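PDB 2X34: cellulose-binding protein, X158 from Saccharophagus degradans, which binds ubiquinone-8 in a long pocket of its YceI-like domain and is implicated in plant cell wall breakdown, probably as a polyisoprenoid carrier. Local coordinates for residues A[29-34]-A[51-56]; A[44-49]-A[73-78]. All blocks are in the same frame, centred on the assembly; numbering follows the deposited sequence.

Interaction 1. Residues A[29-34]-A[51-56]; sequences RFDVLS and SVNTGI. With UQ8 (Ubiquinone-8), chain C.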
ATOM      1  N   ARG A  29      -7.467  -4.461  -5.437  1.00  6.14           N
ATOM      2  CA  ARG A  29      -6.011  -4.583  -5.431  1.00  6.99           C
ATOM      3  C   ARG A  29      -5.393  -3.570  -6.402  1.00  6.09           C
ATOM      4  O   ARG A  29      -6.080  -3.014  -7.278  1.00  3.71           O
ATOM      5  CB  ARG A  29      -5.590  -6.024  -5.788  1.00  8.52           C
ATOM      6  CG  ARG A  29      -6.052  -6.497  -7.154  1.00 12.91           C
ATOM      7  CD  ARG A  29      -5.553  -7.908  -7.515  1.00 19.79           C
ATOM      8  NE  ARG A  29      -5.969  -8.334  -8.870  1.00 23.54           N
ATOM      9  CZ  ARG A  29      -5.399  -9.311  -9.586  1.00 29.02           C
ATOM     10  NH1 ARG A  29      -4.344  -9.984  -9.121  1.00 32.11           N
ATOM     11  NH2 ARG A  29      -5.873  -9.618 -10.794  1.00 31.23           N
ATOM     12  N   PHE A  30      -4.110  -3.298  -6.185  1.00  5.40           N
ATOM     13  CA  PHE A  30      -3.250  -2.641  -7.169  1.00  5.22           C
ATOM     14  C   PHE A  30      -2.387  -3.738  -7.758  1.00  5.40           C
ATOM     15  O   PHE A  30      -1.640  -4.405  -7.034  1.00  5.71           O
ATOM     16  CB  PHE A  30      -2.404  -1.534  -6.523  1.00  5.15           C
ATOM     17  CG  PHE A  30      -3.226  -0.400  -5.973  1.00  5.56           C
ATOM     18  CD1 PHE A  30      -3.788   0.542  -6.820  1.00  5.99           C
ATOM     19  CD2 PHE A  30      -3.466  -0.282  -4.607  1.00  4.90           C
ATOM     20  CE1 PHE A  30      -4.546   1.604  -6.325  1.00  5.27           C
ATOM     21  CE2 PHE A  30      -4.233   0.750  -4.113  1.00  4.74           C
ATOM     22  CZ  PHE A  30      -4.780   1.698  -4.960  1.00  5.22           C
ATOM     23  N   ASP A  31      -2.535  -3.953  -9.063  1.00  4.44           N
ATOM     24  CA  ASP A  31      -1.837  -5.031  -9.753  1.00  4.12           C
ATOM     25  C   ASP A  31      -0.353  -4.734 -10.021  1.00  4.12           C
ATOM     26  O   ASP A  31       0.409  -5.649 -10.363  1.00  4.37           O
ATOM     27  CB  ASP A  31      -2.555  -5.375 -11.058  1.00  3.93           C
ATOM     28  CG  ASP A  31      -3.886  -6.077 -10.818  1.00  4.74           C
ATOM     29  OD1 ASP A  31      -4.061  -6.654  -9.721  1.00  7.25           O
ATOM     30  OD2 ASP A  31      -4.757  -6.014 -11.701  1.00  6.17           O
ATOM     31  N   VAL A  32       0.068  -3.477  -9.881  1.00  3.30           N
ATOM     32  CA  VAL A  32       1.438  -3.126 -10.151  1.00  2.29           C
ATOM     33  C   VAL A  32       2.035  -2.360  -8.966  1.00  2.39           C
ATOM     34  O   VAL A  32       1.571  -1.275  -8.629  1.00  2.28           O
ATOM     35  CB  VAL A  32       1.570  -2.277 -11.427  1.00  2.00           C
ATOM     36  CG1 VAL A  32       3.031  -1.883 -11.625  1.00  2.41           C
ATOM     37  CG2 VAL A  32       1.029  -2.977 -12.651  1.00  2.00           C
ATOM     38  N   LEU A  33       3.049  -2.961  -8.344  1.00  2.24           N
ATOM     39  CA  LEU A  33       3.844  -2.374  -7.274  1.00  2.63           C
ATOM     40  C   LEU A  33       5.308  -2.455  -7.686  1.00  2.91           C
ATOM     41  O   LEU A  33       5.742  -3.422  -8.353  1.00  4.22           O
ATOM     42  CB  LEU A  33       3.693  -3.147  -5.944  1.00  2.38           C
ATOM     43  CG  LEU A  33       2.267  -3.489  -5.487  1.00  3.63           C
ATOM     44  CD1 LEU A  33       2.233  -4.542  -4.320  1.00  2.42           C
ATOM     45  CD2 LEU A  33       1.569  -2.206  -5.069  1.00  4.54           C
ATOM     46  N   SER A  34       6.087  -1.477  -7.235  1.00  2.67           N
ATOM     47  CA  SER A  34       7.524  -1.554  -7.400  1.00  2.98           C
ATOM     48  C   SER A  34       8.163  -1.088  -6.119  1.00  3.16           C
ATOM     49  O   SER A  34       7.502  -0.568  -5.224  1.00  2.00           O
ATOM     50  CB  SER A  34       7.979  -0.702  -8.576  1.00  3.03           C
ATOM     51  OG  SER A  34       7.843   0.670  -8.277  1.00  5.71           O
ATOM     52  N   SER A  51      -3.111   0.943 -11.863  1.00  3.20           N
ATOM     53  CA  SER A  51      -3.272  -0.510 -11.855  1.00  3.75           C
ATOM     54  C   SER A  51      -4.380  -0.995 -10.919  1.00  4.15           C
ATOM     55  O   SER A  51      -4.468  -2.187 -10.642  1.00  6.21           O
ATOM     56  CB  SER A  51      -1.939  -1.197 -11.487  1.00  3.65           C
ATOM     57  OG  SER A  51      -1.664  -1.189 -10.097  1.00  2.00           O
ATOM     58  N   VAL A  52      -5.183  -0.072 -10.414  1.00  4.67           N
ATOM     59  CA  VAL A  52      -6.294  -0.405  -9.534  1.00  4.14           C
ATOM     60  C   VAL A  52      -7.200  -1.390 -10.227  1.00  4.36           C
ATOM     61  O   VAL A  52      -7.510  -1.240 -11.421  1.00  3.87           O
ATOM     62  CB  VAL A  52      -7.099   0.857  -9.076  1.00  4.36           C
ATOM     63  CG1 VAL A  52      -7.772   1.587 -10.271  1.00  3.98           C
ATOM     64  CG2 VAL A  52      -8.132   0.471  -8.024  1.00  2.14           C
ATOM     65  N   ASN A  53      -7.598  -2.413  -9.478  1.00  4.31           N
ATOM     66  CA  ASN A  53      -8.399  -3.530  -9.997  1.00  4.76           C
ATOM     67  C   ASN A  53      -9.532  -3.866  -9.014  1.00  6.25           C
ATOM     68  O   ASN A  53      -9.299  -4.479  -7.939  1.00  6.66           O
ATOM     69  CB  ASN A  53      -7.489  -4.739 -10.231  1.00  5.17           C
ATOM     70  CG  ASN A  53      -8.186  -5.900 -10.906  1.00  5.90           C
ATOM     71  OD1 ASN A  53      -9.420  -5.979 -10.947  1.00  7.25           O
ATOM     72  ND2 ASN A  53      -7.388  -6.789 -11.487  1.00  7.95           N
ATOM     73  N   THR A  54     -10.748  -3.441  -9.386  1.00  6.00           N
ATOM     74  CA  THR A  54     -11.943  -3.626  -8.579  1.00  6.00           C
ATOM     75  C   THR A  54     -12.838  -4.681  -9.199  1.00  6.42           C
ATOM     76  O   THR A  54     -13.933  -4.906  -8.716  1.00  5.99           O
ATOM     77  CB  THR A  54     -12.775  -2.290  -8.417  1.00  6.68           C
ATOM     78  OG1 THR A  54     -13.388  -1.916  -9.665  1.00  5.41           O
ATOM     79  CG2 THR A  54     -11.923  -1.150  -7.922  1.00  5.23           C
ATOM     80  N   GLY A  55     -12.372  -5.319 -10.280  1.00  6.00           N
ATOM     81  CA  GLY A  55     -13.144  -6.306 -10.994  1.00  6.09           C
ATOM     82  C   GLY A  55     -14.146  -5.775 -11.989  1.00  6.08           C
ATOM     83  O   GLY A  55     -14.759  -6.548 -12.700  1.00  7.19           O
ATOM     84  N   ILE A  56     -14.303  -4.463 -12.063  1.00  5.40           N
ATOM     85  CA  ILE A  56     -15.349  -3.837 -12.856  1.00  4.92           C
ATOM     86  C   ILE A  56     -14.692  -2.668 -13.608  1.00  4.46           C
ATOM     87  O   ILE A  56     -14.250  -1.690 -12.985  1.00  2.91           O
ATOM     88  CB  ILE A  56     -16.505  -3.322 -11.947  1.00  5.18           C
ATOM     89  CG1 ILE A  56     -17.189  -4.512 -11.229  1.00  5.86           C
ATOM     90  CG2 ILE A  56     -17.514  -2.462 -12.777  1.00  4.95           C
ATOM     91  CD1 ILE A  56     -18.391  -4.178 -10.354  1.00  5.90           C
TER
HETATM   92  C45 UQ8 C7575      10.528  -2.824   7.303  1.00  8.01           C
HETATM   93  C44 UQ8 C7575      11.126  -3.109   5.973  1.00  6.15           C
HETATM   94  C46 UQ8 C7575      12.282  -4.087   5.965  1.00  6.01           C
HETATM   95  C43 UQ8 C7575      10.673  -2.550   4.826  1.00  6.71           C
HETATM   96  C42 UQ8 C7575       9.523  -1.563   4.686  1.00  6.12           C
HETATM   97  C41 UQ8 C7575       8.707  -2.002   3.453  1.00  8.82           C
HETATM   98  C39 UQ8 C7575       7.578  -1.047   3.197  1.00  5.87           C
HETATM   99  C40 UQ8 C7575       7.927   0.197   2.439  1.00  7.11           C
HETATM  100  C38 UQ8 C7575       6.341  -1.309   3.656  1.00  5.69           C
HETATM  101  C37 UQ8 C7575       5.138  -0.408   3.451  1.00  4.92           C
HETATM  102  C36 UQ8 C7575       4.688   0.113   4.816  1.00  5.40           C
HETATM  103  C34 UQ8 C7575       3.368   0.860   4.835  1.00  6.65           C
HETATM  104  C35 UQ8 C7575       2.851   1.306   6.180  1.00  6.34           C
HETATM  105  C33 UQ8 C7575       2.674   1.102   3.705  1.00  7.39           C
HETATM  106  C32 UQ8 C7575       1.350   1.880   3.680  1.00  9.84           C
HETATM  107  C31 UQ8 C7575       0.363   1.207   2.720  1.00  8.62           C
HETATM  108  C29 UQ8 C7575      -0.796   2.124   2.367  1.00  9.28           C
HETATM  109  C30 UQ8 C7575      -1.701   2.663   3.452  1.00  9.27           C
HETATM  110  C28 UQ8 C7575      -0.994   2.424   1.072  1.00  9.19           C
HETATM  111  C27 UQ8 C7575      -2.128   3.312   0.550  1.00 10.10           C
HETATM  112  C26 UQ8 C7575      -3.033   2.365  -0.259  1.00  8.47           C
HETATM  113  C24 UQ8 C7575      -4.178   3.065  -0.982  1.00  7.79           C
HETATM  114  C25 UQ8 C7575      -3.911   3.939  -2.175  1.00  6.82           C
HETATM  115  C23 UQ8 C7575      -5.409   2.850  -0.510  1.00  8.79           C
HETATM  116  C22 UQ8 C7575      -6.716   3.415  -1.048  1.00 10.59           C
HETATM  117  C21 UQ8 C7575      -7.182   4.593  -0.167  1.00 10.56           C
HETATM  118  C19 UQ8 C7575      -8.647   4.972  -0.288  1.00  9.12           C
HETATM  119  C20 UQ8 C7575      -9.163   6.020   0.660  1.00  8.29           C
HETATM  120  C18 UQ8 C7575      -9.479   4.395  -1.186  1.00 10.36           C
HETATM  121  C17 UQ8 C7575     -10.969   4.779  -1.315  1.00 10.17           C
HETATM  122  C16 UQ8 C7575     -11.712   3.501  -1.694  1.00 11.56           C
HETATM  123  C14 UQ8 C7575     -13.230   3.537  -1.855  1.00 12.82           C
HETATM  124  C15 UQ8 C7575     -14.111   3.806  -0.659  1.00 11.89           C
HETATM  125  C13 UQ8 C7575     -13.753   3.290  -3.089  1.00 12.01           C
HETATM  126  C12 UQ8 C7575     -15.250   3.272  -3.418  1.00 13.07           C
HETATM  127  C11 UQ8 C7575     -15.589   2.119  -4.386  1.00 11.59           C
HETATM  128  C9  UQ8 C7575     -17.080   2.089  -4.595  1.00 12.70           C
HETATM  129  C10 UQ8 C7575     -17.914   1.414  -3.520  1.00  9.63           C
HETATM  130  C8  UQ8 C7575     -17.579   2.641  -5.718  1.00 14.13           C
HETATM  131  C7  UQ8 C7575     -19.041   2.737  -6.135  1.00 17.42           C
HETATM  132  C6  UQ8 C7575     -19.219   2.099  -7.485  1.00 18.60           C
HETATM  133  C1  UQ8 C7575     -18.881   2.745  -8.795  1.00 19.65           C
HETATM  134  C1M UQ8 C7575     -18.372   4.159  -8.935  1.00 21.41           C
HETATM  135  C2  UQ8 C7575     -19.095   1.961 -10.044  1.00 21.64           C
HETATM  136  O2  UQ8 C7575     -18.845   2.464 -11.139  1.00 21.93           O
HETATM  137  C3  UQ8 C7575     -19.628   0.581 -10.028  1.00 21.24           C
HETATM  138  O3  UQ8 C7575     -19.784  -0.104 -11.219  1.00 25.35           O
HETATM  139  C3M UQ8 C7575     -20.536   0.378 -12.345  1.00 24.45           C
HETATM  140  C4  UQ8 C7575     -19.941  -0.033  -8.717  1.00 21.21           C
HETATM  141  O4  UQ8 C7575     -20.390  -1.318  -8.585  1.00 23.40           O
HETATM  142  C4M UQ8 C7575     -21.482  -1.805  -9.372  1.00 25.07           C
HETATM  143  C5  UQ8 C7575     -19.736   0.723  -7.487  1.00 17.70           C
HETATM  144  O5  UQ8 C7575     -19.959   0.147  -6.435  1.00 18.81           O
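Asn53, on the short strand 52-53, reaches across to Asp31. Its CB lies 3.4 Å from Asp31 OD2, and CG, anti to the backbone N (chi1 -174°), carries the amide on beside Arg29. At the tip, Asn53 ND2 donates to the syn lone pair of Asp31 OD2 over 2.8 Å, with the carboxylate turned 84° from the amide plane. Arg29 NH2 lies 3.3 Å from Asn53 ND2, two donors without a hydrogen bond; the Asp31 carboxylate serves both groups, its OD1 2.7 Å from Arg29 NE but well out of the guanidinium plane, a salt bridge of charges alone. Asn53 OD1 turns back and accepts from Gly55 N, closing an Asx turn. Were Asn53 an alanine, Asp31 OD2 would probably lose this donor and Gly55 N its acceptor, leaving the turn less firmly held. Arg29 and Asn53 form an antiparallel hydrogen-bonded pair, extended by Asp31 N to Ser51 O. Ser51 OG accepts from Val32 N and also bonds to Asp48 O. On the other face, Phe30 CE1 packs on Val52 CB at 3.8 Å, while CZ meets the ubiquinone-8 tail. Phe16 of strand 3-20 lies against the Phe30 ring, and Met63 and Arg64 of helix 57-68 touch Val52.

Interaction 2. Residues A[44-49]-A[73-78]; sequences QLVIDL and YSVATV. With UQ8 (Ubiquinone-8), chain C.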
ATOM      1  N   GLN A  44      11.304   1.732   0.092  1.00  6.18           N
ATOM      2  CA  GLN A  44      10.242   2.400  -0.647  1.00  7.35           C
ATOM      3  C   GLN A  44       9.271   1.394  -1.242  1.00  7.05           C
ATOM      4  O   GLN A  44       9.674   0.320  -1.671  1.00  6.76           O
ATOM      5  CB  GLN A  44      10.857   3.250  -1.748  1.00  7.91           C
ATOM      6  CG  GLN A  44       9.929   4.267  -2.323  1.00 12.45           C
ATOM      7  CD  GLN A  44      10.673   5.332  -3.108  1.00 16.48           C
ATOM      8  OE1 GLN A  44      10.957   6.437  -2.602  1.00 21.39           O
ATOM      9  NE2 GLN A  44      11.009   5.004  -4.335  1.00 15.97           N
ATOM     10  N   LEU A  45       7.992   1.742  -1.247  1.00  6.61           N
ATOM     11  CA  LEU A  45       6.986   0.994  -1.994  1.00  6.26           C
ATOM     12  C   LEU A  45       6.297   2.011  -2.887  1.00  6.46           C
ATOM     13  O   LEU A  45       5.800   3.046  -2.400  1.00  6.90           O
ATOM     14  CB  LEU A  45       5.964   0.351  -1.058  1.00  5.94           C
ATOM     15  CG  LEU A  45       4.772  -0.340  -1.719  1.00  4.37           C
ATOM     16  CD1 LEU A  45       5.245  -1.520  -2.536  1.00  4.77           C
ATOM     17  CD2 LEU A  45       3.711  -0.777  -0.679  1.00  5.18           C
ATOM     18  N   VAL A  46       6.275   1.740  -4.182  1.00  6.16           N
ATOM     19  CA  VAL A  46       5.601   2.616  -5.123  1.00  6.10           C
ATOM     20  C   VAL A  46       4.360   1.893  -5.642  1.00  6.19           C
ATOM     21  O   VAL A  46       4.476   0.827  -6.247  1.00  5.22           O
ATOM     22  CB  VAL A  46       6.512   3.002  -6.294  1.00  6.61           C
ATOM     23  CG1 VAL A  46       5.742   3.849  -7.311  1.00  6.03           C
ATOM     24  CG2 VAL A  46       7.798   3.735  -5.784  1.00  6.40           C
ATOM     25  N   ILE A  47       3.179   2.470  -5.394  1.00  5.68           N
ATOM     26  CA  ILE A  47       1.922   1.859  -5.795  1.00  5.73           C
ATOM     27  C   ILE A  47       1.414   2.537  -7.095  1.00  5.41           C
ATOM     28  O   ILE A  47       1.223   3.745  -7.142  1.00  5.19           O
ATOM     29  CB  ILE A  47       0.880   2.024  -4.685  1.00  5.64           C
ATOM     30  CG1 ILE A  47       1.444   1.489  -3.349  1.00  7.44           C
ATOM     31  CG2 ILE A  47      -0.435   1.316  -5.082  1.00  4.84           C
ATOM     32  CD1 ILE A  47       0.900   2.171  -2.142  1.00  6.15           C
ATOM     33  N   ASP A  48       1.230   1.754  -8.141  1.00  4.63           N
ATOM     34  CA  ASP A  48       0.780   2.281  -9.430  1.00  3.70           C
ATOM     35  C   ASP A  48      -0.737   2.398  -9.356  1.00  3.54           C
ATOM     36  O   ASP A  48      -1.462   1.393  -9.451  1.00  2.96           O
ATOM     37  CB  ASP A  48       1.217   1.361 -10.567  1.00  3.51           C
ATOM     38  CG  ASP A  48       0.703   1.807 -11.921  1.00  4.72           C
ATOM     39  OD1 ASP A  48       0.072   2.896 -11.999  1.00  2.00           O
ATOM     40  OD2 ASP A  48       0.956   1.063 -12.911  1.00  3.77           O
ATOM     41  N   LEU A  49      -1.210   3.634  -9.188  1.00  3.72           N
ATOM     42  CA  LEU A  49      -2.637   3.885  -8.997  1.00  3.24           C
ATOM     43  C   LEU A  49      -3.462   3.596 -10.252  1.00  3.85           C
ATOM     44  O   LEU A  49      -4.649   3.255 -10.154  1.00  3.70           O
ATOM     45  CB  LEU A  49      -2.863   5.276  -8.471  1.00  3.37           C
ATOM     46  CG  LEU A  49      -2.179   5.565  -7.120  1.00  2.76           C
ATOM     47  CD1 LEU A  49      -2.384   7.030  -6.777  1.00  2.67           C
ATOM     48  CD2 LEU A  49      -2.746   4.616  -5.994  1.00  2.00           C
ATOM     49  N   TYR A  73      -1.751  12.327 -10.401  1.00  6.52           N
ATOM     50  CA  TYR A  73      -1.079  11.472  -9.424  1.00  6.91           C
ATOM     51  C   TYR A  73      -1.058  10.038  -9.893  1.00  6.44           C
ATOM     52  O   TYR A  73      -1.992   9.260  -9.607  1.00  6.57           O
ATOM     53  CB  TYR A  73      -1.804  11.550  -8.079  1.00  7.32           C
ATOM     54  CG  TYR A  73      -2.047  12.969  -7.588  1.00  6.47           C
ATOM     55  CD1 TYR A  73      -0.984  13.780  -7.179  1.00  9.64           C
ATOM     56  CD2 TYR A  73      -3.323  13.488  -7.518  1.00  9.19           C
ATOM     57  CE1 TYR A  73      -1.193  15.075  -6.726  1.00  9.78           C
ATOM     58  CE2 TYR A  73      -3.538  14.778  -7.060  1.00 10.27           C
ATOM     59  CZ  TYR A  73      -2.462  15.561  -6.670  1.00  9.64           C
ATOM     60  OH  TYR A  73      -2.687  16.829  -6.211  1.00 11.81           O
ATOM     61  N   SER A  74      -0.014   9.663 -10.626  1.00  5.08           N
ATOM     62  CA  SER A  74      -0.008   8.336 -11.222  1.00  4.83           C
ATOM     63  C   SER A  74       0.331   7.266 -10.174  1.00  4.69           C
ATOM     64  O   SER A  74      -0.110   6.114 -10.282  1.00  5.76           O
ATOM     65  CB  SER A  74       0.938   8.261 -12.419  1.00  3.99           C
ATOM     66  OG  SER A  74       2.229   8.658 -12.053  1.00  4.40           O
ATOM     67  N   VAL A  75       1.132   7.646  -9.188  1.00  4.69           N
ATOM     68  CA  VAL A  75       1.572   6.724  -8.150  1.00  3.81           C
ATOM     69  C   VAL A  75       1.410   7.310  -6.752  1.00  4.22           C
ATOM     70  O   VAL A  75       1.324   8.546  -6.580  1.00  4.79           O
ATOM     71  CB  VAL A  75       3.050   6.297  -8.376  1.00  4.37           C
ATOM     72  CG1 VAL A  75       3.207   5.579  -9.747  1.00  2.11           C
ATOM     73  CG2 VAL A  75       3.978   7.486  -8.263  1.00  5.08           C
ATOM     74  N   ALA A  76       1.332   6.411  -5.773  1.00  3.92           N
ATOM     75  CA  ALA A  76       1.416   6.728  -4.345  1.00  4.33           C
ATOM     76  C   ALA A  76       2.712   6.069  -3.850  1.00  4.53           C
ATOM     77  O   ALA A  76       3.022   4.931  -4.222  1.00  4.90           O
ATOM     78  CB  ALA A  76       0.224   6.148  -3.572  1.00  3.03           C
ATOM     79  N   THR A  77       3.462   6.769  -3.015  1.00  5.17           N
ATOM     80  CA  THR A  77       4.804   6.313  -2.633  1.00  5.35           C
ATOM     81  C   THR A  77       4.864   6.224  -1.122  1.00  5.94           C
ATOM     82  O   THR A  77       4.428   7.142  -0.436  1.00  7.14           O
ATOM     83  CB  THR A  77       5.890   7.284  -3.179  1.00  6.70           C
ATOM     84  OG1 THR A  77       5.811   7.315  -4.608  1.00  8.33           O
ATOM     85  CG2 THR A  77       7.303   6.840  -2.792  1.00  5.80           C
ATOM     86  N   VAL A  78       5.370   5.103  -0.600  1.00  5.82           N
ATOM     87  CA  VAL A  78       5.551   4.947   0.834  1.00  5.00           C
ATOM     88  C   VAL A  78       7.044   4.851   1.072  1.00  5.37           C
ATOM     89  O   VAL A  78       7.704   4.078   0.403  1.00  4.05           O
ATOM     90  CB  VAL A  78       4.903   3.679   1.387  1.00  5.39           C
ATOM     91  CG1 VAL A  78       5.079   3.613   2.932  1.00  4.33           C
ATOM     92  CG2 VAL A  78       3.429   3.630   1.015  1.00  4.06           C
TER
HETATM   93  C45 UQ8 C7575      10.528  -2.824   7.303  1.00  8.01           C
HETATM   94  C44 UQ8 C7575      11.126  -3.109   5.973  1.00  6.15           C
HETATM   95  C46 UQ8 C7575      12.282  -4.087   5.965  1.00  6.01           C
HETATM   96  C43 UQ8 C7575      10.673  -2.550   4.826  1.00  6.71           C
HETATM   97  C42 UQ8 C7575       9.523  -1.563   4.686  1.00  6.12           C
HETATM   98  C41 UQ8 C7575       8.707  -2.002   3.453  1.00  8.82           C
HETATM   99  C39 UQ8 C7575       7.578  -1.047   3.197  1.00  5.87           C
HETATM  100  C40 UQ8 C7575       7.927   0.197   2.439  1.00  7.11           C
HETATM  101  C38 UQ8 C7575       6.341  -1.309   3.656  1.00  5.69           C
HETATM  102  C37 UQ8 C7575       5.138  -0.408   3.451  1.00  4.92           C
HETATM  103  C36 UQ8 C7575       4.688   0.113   4.816  1.00  5.40           C
HETATM  104  C34 UQ8 C7575       3.368   0.860   4.835  1.00  6.65           C
HETATM  105  C35 UQ8 C7575       2.851   1.306   6.180  1.00  6.34           C
HETATM  106  C33 UQ8 C7575       2.674   1.102   3.705  1.00  7.39           C
HETATM  107  C32 UQ8 C7575       1.350   1.880   3.680  1.00  9.84           C
HETATM  108  C31 UQ8 C7575       0.363   1.207   2.720  1.00  8.62           C
HETATM  109  C29 UQ8 C7575      -0.796   2.124   2.367  1.00  9.28           C
HETATM  110  C30 UQ8 C7575      -1.701   2.663   3.452  1.00  9.27           C
HETATM  111  C28 UQ8 C7575      -0.994   2.424   1.072  1.00  9.19           C
HETATM  112  C27 UQ8 C7575      -2.128   3.312   0.550  1.00 10.10           C
HETATM  113  C26 UQ8 C7575      -3.033   2.365  -0.259  1.00  8.47           C
HETATM  114  C24 UQ8 C7575      -4.178   3.065  -0.982  1.00  7.79           C
HETATM  115  C25 UQ8 C7575      -3.911   3.939  -2.175  1.00  6.82           C
HETATM  116  C23 UQ8 C7575      -5.409   2.850  -0.510  1.00  8.79           C
HETATM  117  C22 UQ8 C7575      -6.716   3.415  -1.048  1.00 10.59           C
HETATM  118  C21 UQ8 C7575      -7.182   4.593  -0.167  1.00 10.56           C
HETATM  119  C19 UQ8 C7575      -8.647   4.972  -0.288  1.00  9.12           C
HETATM  120  C20 UQ8 C7575      -9.163   6.020   0.660  1.00  8.29           C
HETATM  121  C18 UQ8 C7575      -9.479   4.395  -1.186  1.00 10.36           C
HETATM  122  C17 UQ8 C7575     -10.969   4.779  -1.315  1.00 10.17           C
HETATM  123  C16 UQ8 C7575     -11.712   3.501  -1.694  1.00 11.56           C
HETATM  124  C14 UQ8 C7575     -13.230   3.537  -1.855  1.00 12.82           C
HETATM  125  C15 UQ8 C7575     -14.111   3.806  -0.659  1.00 11.89           C
HETATM  126  C13 UQ8 C7575     -13.753   3.290  -3.089  1.00 12.01           C
HETATM  127  C12 UQ8 C7575     -15.250   3.272  -3.418  1.00 13.07           C
HETATM  128  C11 UQ8 C7575     -15.589   2.119  -4.386  1.00 11.59           C
HETATM  129  C9  UQ8 C7575     -17.080   2.089  -4.595  1.00 12.70           C
HETATM  130  C10 UQ8 C7575     -17.914   1.414  -3.520  1.00  9.63           C
HETATM  131  C8  UQ8 C7575     -17.579   2.641  -5.718  1.00 14.13           C
HETATM  132  C7  UQ8 C7575     -19.041   2.737  -6.135  1.00 17.42           C
HETATM  133  C6  UQ8 C7575     -19.219   2.099  -7.485  1.00 18.60           C
HETATM  134  C1  UQ8 C7575     -18.881   2.745  -8.795  1.00 19.65           C
HETATM  135  C1M UQ8 C7575     -18.372   4.159  -8.935  1.00 21.41           C
HETATM  136  C2  UQ8 C7575     -19.095   1.961 -10.044  1.00 21.64           C
HETATM  137  O2  UQ8 C7575     -18.845   2.464 -11.139  1.00 21.93           O
HETATM  138  C3  UQ8 C7575     -19.628   0.581 -10.028  1.00 21.24           C
HETATM  139  O3  UQ8 C7575     -19.784  -0.104 -11.219  1.00 25.35           O
HETATM  140  C3M UQ8 C7575     -20.536   0.378 -12.345  1.00 24.45           C
HETATM  141  C4  UQ8 C7575     -19.941  -0.033  -8.717  1.00 21.21           C
HETATM  142  O4  UQ8 C7575     -20.390  -1.318  -8.585  1.00 23.40           O
HETATM  143  C4M UQ8 C7575     -21.482  -1.805  -9.372  1.00 25.07           C
HETATM  144  C5  UQ8 C7575     -19.736   0.723  -7.487  1.00 17.70           C
HETATM  145  O5  UQ8 C7575     -19.959   0.147  -6.435  1.00 18.81           O
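Ile47 CD1 meets Val78 CG2 at 4.3 Å, and the two residues bring this strand pair to the isoprenoid tail of ubiquinone-8. Val78 CG1 lies 3.6 Å from C33 of the tail, and its CG2 also touches C33 and C32, so both branches meet the chain. Ile47 CG1 stands anti to the carbonyl carbon (chi1 -54°), carrying CD1 to 3.7 Å from tail atom C28. Leu45 CB and Leu49 CD2 add looser contacts with methyls C40 and C25. Behind these, backbone bonds set the antiparallel register: Leu45 pairs with Val78 and Ile47 with Ala76, each by two hydrogen bonds, the shortest from Ile47 N to Ala76 O at 2.7 Å. Leu49 N to Ser74 O, 2.9 Å, continues the ladder past the strand ends. Ala76 CB sits 4.1 Å from Leu49 CD2 on the ligand side. On the reverse face Val46 CG1 packs on Val75 CB at 3.8 Å, and Thr77 CG2 meets the Gln44 amide. Further out, Ala102 and Leu104 of strand 95-106 touch Val78, while Leu14 of strand 3-20 touches Leu45 and Ile47. The side-chain contacts with the tail are carbon to carbon; the isoprenoid has no polar atom to bond, and this wall offers it van der Waals and hydrophobic contact.

In the fold
Strands 24-38 and 42-48 are neighbours in the closed antiparallel barrel of the YceI-like (lipocalin-like) fold, whose interior holds the tail, and join interactions 1 and 2, whose centres lie 12 Å apart. Probable backbone hydrogen bonds tie them, Ser34 O to Val46 N at 2.8 Å and Val32 O to Asp48 N at 3.1 Å. On the pocket side Phe30 bridges both: its CG packs 3.4 Å from Ile47 CG2, and its CE1 lies 3.5 Å from Leu49 CD2. Interaction 2 meets the tail from C40 to C25, and Phe30 of interaction 1 shares that C25 methyl. Ile56, at the far end of 51-56, reaches the quinone head, with CG2 3.6 Å from O3; Arg62 and Lys20 hydrogen-bond the ligand.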